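PDB 3K89: malonyl CoA-ACP transacylase, which probably transfers the malonyl group from malonyl-CoA to the acyl carrier protein, the reaction that supplies malonyl-ACP for bacterial fatty acid synthesis. Local coordinates for residues R77-Q85 with Y305-H314. Sequence-based numbering, arbitrary orientation.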
loop_
_atom_site.group_PDB
_atom_site.type_symbol
_atom_site.label_atom_id
_atom_site.label_comp_id
_atom_site.label_asym_id
_atom_site.label_seq_id
_atom_site.Cartn_x
_atom_site.Cartn_y
_atom_site.Cartn_z
ATOM N N ARG A 77 -9.470 3.922 13.321
ATOM C CA ARG A 77 -9.921 4.528 14.583
ATOM C C ARG A 77 -11.433 4.408 14.740
ATOM O O ARG A 77 -11.929 4.182 15.853
ATOM C CB ARG A 77 -9.450 5.973 14.692
ATOM C CG ARG A 77 -7.942 6.060 14.932
ATOM C CD ARG A 77 -7.478 7.498 14.960
ATOM N NE ARG A 77 -6.067 7.614 15.359
ATOM C CZ ARG A 77 -5.446 8.783 15.529
ATOM N NH1 ARG A 77 -6.097 9.929 15.312
ATOM N NH2 ARG A 77 -4.166 8.821 15.884
ATOM N N LEU A 78 -12.142 4.500 13.619
ATOM C CA LEU A 78 -13.597 4.331 13.619
ATOM C C LEU A 78 -13.982 2.924 14.045
ATOM O O LEU A 78 -14.780 2.753 14.978
ATOM C CB LEU A 78 -14.172 4.670 12.236
ATOM C CG LEU A 78 -15.678 4.488 12.010
ATOM C CD1 LEU A 78 -16.501 5.309 12.999
ATOM C CD2 LEU A 78 -16.031 4.863 10.566
ATOM N N TRP A 79 -13.421 1.923 13.363
ATOM C CA TRP A 79 -13.680 0.518 13.667
ATOM C C TRP A 79 -13.374 0.223 15.127
ATOM O O TRP A 79 -14.197 -0.372 15.833
ATOM C CB TRP A 79 -12.801 -0.370 12.786
ATOM C CG TRP A 79 -13.045 -1.827 12.973
ATOM C CD1 TRP A 79 -12.394 -2.668 13.829
ATOM C CD2 TRP A 79 -14.007 -2.629 12.280
ATOM N NE1 TRP A 79 -12.884 -3.942 13.700
ATOM C CE2 TRP A 79 -13.880 -3.942 12.759
ATOM C CE3 TRP A 79 -14.967 -2.357 11.292
ATOM C CZ2 TRP A 79 -14.679 -4.996 12.294
ATOM C CZ3 TRP A 79 -15.754 -3.407 10.820
ATOM C CH2 TRP A 79 -15.608 -4.708 11.327
ATOM N N THR A 80 -12.197 0.650 15.576
ATOM C CA THR A 80 -11.749 0.329 16.924
ATOM C C THR A 80 -12.613 1.031 17.989
ATOM O O THR A 80 -12.881 0.438 19.042
ATOM C CB THR A 80 -10.213 0.530 17.115
ATOM O OG1 THR A 80 -9.833 1.860 16.758
ATOM C CG2 THR A 80 -9.441 -0.437 16.239
ATOM N N ALA A 81 -13.087 2.248 17.701
ATOM C CA ALA A 81 -14.011 2.951 18.611
ATOM C C ALA A 81 -15.397 2.306 18.643
ATOM O O ALA A 81 -16.033 2.243 19.712
ATOM C CB ALA A 81 -14.140 4.412 18.245
ATOM N N GLN A 82 -15.865 1.833 17.485
ATOM C CA GLN A 82 -17.211 1.249 17.370
ATOM C C GLN A 82 -17.297 -0.219 17.786
ATOM O O GLN A 82 -18.296 -0.900 17.495
ATOM C CB GLN A 82 -17.799 1.473 15.971
ATOM C CG GLN A 82 -18.120 2.929 15.686
ATOM C CD GLN A 82 -19.306 3.110 14.752
ATOM O OE1 GLN A 82 -19.400 2.462 13.714
ATOM N NE2 GLN A 82 -20.211 4.008 15.116
ATOM N N ARG A 83 -16.259 -0.696 18.474
ATOM C CA ARG A 83 -16.221 -2.048 19.040
ATOM C C ARG A 83 -16.171 -3.140 17.987
ATOM O O ARG A 83 -16.704 -4.228 18.189
ATOM C CB ARG A 83 -17.405 -2.298 20.005
ATOM C CG ARG A 83 -17.541 -1.300 21.159
ATOM C CD ARG A 83 -16.651 -1.649 22.355
ATOM N NE ARG A 83 -15.251 -1.853 21.979
ATOM C CZ ARG A 83 -14.421 -0.888 21.589
ATOM N NH1 ARG A 83 -14.838 0.373 21.504
ATOM N NH2 ARG A 83 -13.168 -1.190 21.268
ATOM N N GLY A 84 -15.529 -2.858 16.860
ATOM C CA GLY A 84 -15.272 -3.905 15.889
ATOM C C GLY A 84 -14.260 -4.875 16.474
ATOM O O GLY A 84 -13.457 -4.496 17.334
ATOM N N GLN A 85 -14.303 -6.125 16.020
ATOM C CA GLN A 85 -13.328 -7.130 16.439
ATOM C C GLN A 85 -11.902 -6.636 16.147
ATOM O O GLN A 85 -11.647 -6.085 15.076
ATOM C CB GLN A 85 -13.593 -8.461 15.724
ATOM C CG GLN A 85 -14.878 -9.183 16.186
ATOM C CD GLN A 85 -15.249 -10.416 15.345
ATOM O OE1 GLN A 85 -16.221 -11.117 15.657
ATOM N NE2 GLN A 85 -14.487 -10.680 14.281
ATOM N N TYR A 305 -18.876 -0.579 5.372
ATOM C CA TYR A 305 -18.498 -0.501 6.782
ATOM C C TYR A 305 -19.552 -1.149 7.685
ATOM O O TYR A 305 -19.230 -2.024 8.499
ATOM C CB TYR A 305 -18.216 0.953 7.188
ATOM C CG TYR A 305 -17.848 1.077 8.630
ATOM C CD1 TYR A 305 -16.525 0.910 9.045
ATOM C CD2 TYR A 305 -18.817 1.307 9.592
ATOM C CE1 TYR A 305 -16.189 0.986 10.388
ATOM C CE2 TYR A 305 -18.489 1.392 10.932
ATOM C CZ TYR A 305 -17.174 1.229 11.323
ATOM O OH TYR A 305 -16.844 1.301 12.659
ATOM N N ALA A 306 -20.819 -0.761 7.509
ATOM C CA ALA A 306 -21.905 -1.304 8.333
ATOM C C ALA A 306 -22.074 -2.795 8.123
ATOM O O ALA A 306 -22.337 -3.535 9.075
ATOM C CB ALA A 306 -23.226 -0.585 8.048
ATOM N N GLY A 307 -21.905 -3.233 6.876
ATOM C CA GLY A 307 -22.028 -4.646 6.521
ATOM C C GLY A 307 -20.996 -5.520 7.213
ATOM O O GLY A 307 -21.312 -6.603 7.699
ATOM N N ALA A 308 -19.747 -5.047 7.237
ATOM C CA ALA A 308 -18.654 -5.752 7.892
ATOM C C ALA A 308 -18.856 -5.718 9.401
ATOM O O ALA A 308 -18.708 -6.737 10.066
ATOM C CB ALA A 308 -17.322 -5.100 7.533
ATOM N N LEU A 309 -19.176 -4.543 9.932
ATOM C CA LEU A 309 -19.383 -4.378 11.373
ATOM C C LEU A 309 -20.462 -5.330 11.873
ATOM O O LEU A 309 -20.357 -5.851 12.984
ATOM C CB LEU A 309 -19.721 -2.919 11.733
ATOM C CG LEU A 309 -19.573 -2.497 13.199
ATOM C CD1 LEU A 309 -18.122 -2.640 13.667
ATOM C CD2 LEU A 309 -20.078 -1.069 13.417
ATOM N N ASP A 310 -21.476 -5.575 11.042
ATOM C CA ASP A 310 -22.577 -6.476 11.396
ATOM C C ASP A 310 -22.214 -7.949 11.254
ATOM O O ASP A 310 -22.475 -8.737 12.166
ATOM C CB ASP A 310 -23.827 -6.180 10.574
ATOM C CG ASP A 310 -25.031 -6.967 11.049
ATOM O OD1 ASP A 310 -25.340 -8.005 10.425
ATOM O OD2 ASP A 310 -25.654 -6.558 12.053
ATOM N N ALA A 311 -21.612 -8.312 10.121
ATOM C CA ALA A 311 -21.268 -9.710 9.823
ATOM C C ALA A 311 -20.211 -10.296 10.764
ATOM O O ALA A 311 -20.157 -11.519 10.957
ATOM C CB ALA A 311 -20.831 -9.859 8.365
ATOM N N TRP A 312 -19.383 -9.423 11.336
ATOM C CA TRP A 312 -18.311 -9.809 12.253
ATOM C C TRP A 312 -18.538 -9.151 13.626
ATOM O O TRP A 312 -17.666 -8.428 14.134
ATOM C CB TRP A 312 -16.940 -9.382 11.698
ATOM C CG TRP A 312 -16.592 -9.885 10.316
ATOM C CD1 TRP A 312 -17.034 -11.027 9.720
ATOM C CD2 TRP A 312 -15.683 -9.276 9.380
ATOM N NE1 TRP A 312 -16.476 -11.161 8.470
ATOM C CE2 TRP A 312 -15.648 -10.098 8.235
ATOM C CE3 TRP A 312 -14.909 -8.110 9.395
ATOM C CZ2 TRP A 312 -14.860 -9.797 7.116
ATOM C CZ3 TRP A 312 -14.139 -7.810 8.283
ATOM C CH2 TRP A 312 -14.118 -8.652 7.162
ATOM N N ALA A 313 -19.706 -9.405 14.215
ATOM C CA ALA A 313 -20.186 -8.656 15.391
ATOM C C ALA A 313 -19.604 -9.060 16.764
ATOM O O ALA A 313 -20.035 -10.059 17.366
ATOM C CB ALA A 313 -21.723 -8.670 15.434
ATOM N N HIS A 314 -18.632 -8.273 17.242
ATOM C CA HIS A 314 -18.174 -8.320 18.641
ATOM C C HIS A 314 -17.702 -6.947 19.108
ATOM O O HIS A 314 -18.106 -6.468 20.170
ATOM C CB HIS A 314 -17.053 -9.344 18.853
ATOM C CG HIS A 314 -17.536 -10.744 19.084
ATOM N ND1 HIS A 314 -17.026 -11.829 18.402
ATOM C CD2 HIS A 314 -18.482 -11.238 19.920
ATOM C CE1 HIS A 314 -17.635 -12.929 18.809
ATOM N NE2 HIS A 314 -18.522 -12.599 19.730
#
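W79 and Y305 meet as an offset edge-to-face pair, the benzo edge of the indole turned to the face of the phenol with the two planes at 89°. The closest carbons, W79 CE3 and Y305 CE1, are 3.7 Å apart. CH-pi contacts build on both rings. The CD1 methyl of L309 lies over one face of the indole, 3.9 Å from the centroid of the six-membered ring of W79, and L78 sets CD2 over a face of the phenol, 4.0 Å from the Y305 centroid. Leucine suits both places because its branched end offers a methyl to a flat surface. A308, small enough to let the indole edge close on the helix, puts CB 4.0 Å from W79 CZ3. W312, its NE1 bonded to D295, brings CE3 to 4.0 Å from W79 CH2, and H314 packs beside Q85.

Polar bonds hold the rings at their rims. The Y305 hydroxyl donates to Q82 OE1 (OH to OE1 3.0 Å); the Q82 chain, bent at chi2 (-149°), brings its carbonyl to the phenol edge. W79 NE1 donates to the backbone O of Q85 at 2.8 Å, nearly straight at 169° and close to the indole plane, which fixes the ring's rotation. G84, with no side chain, lets its CA lie close against the same indole face as L309 CD1.

The contact thus joins helix 302-311 and the chain's last residues to the C-terminal end of helix 61-81 and the turn into strand 86-92 of the parallel sheet, away from the predicted active site. Chiefly apolar and aromatic, it satisfies the buried indole N-H and phenol O-H with one carbonyl oxygen each.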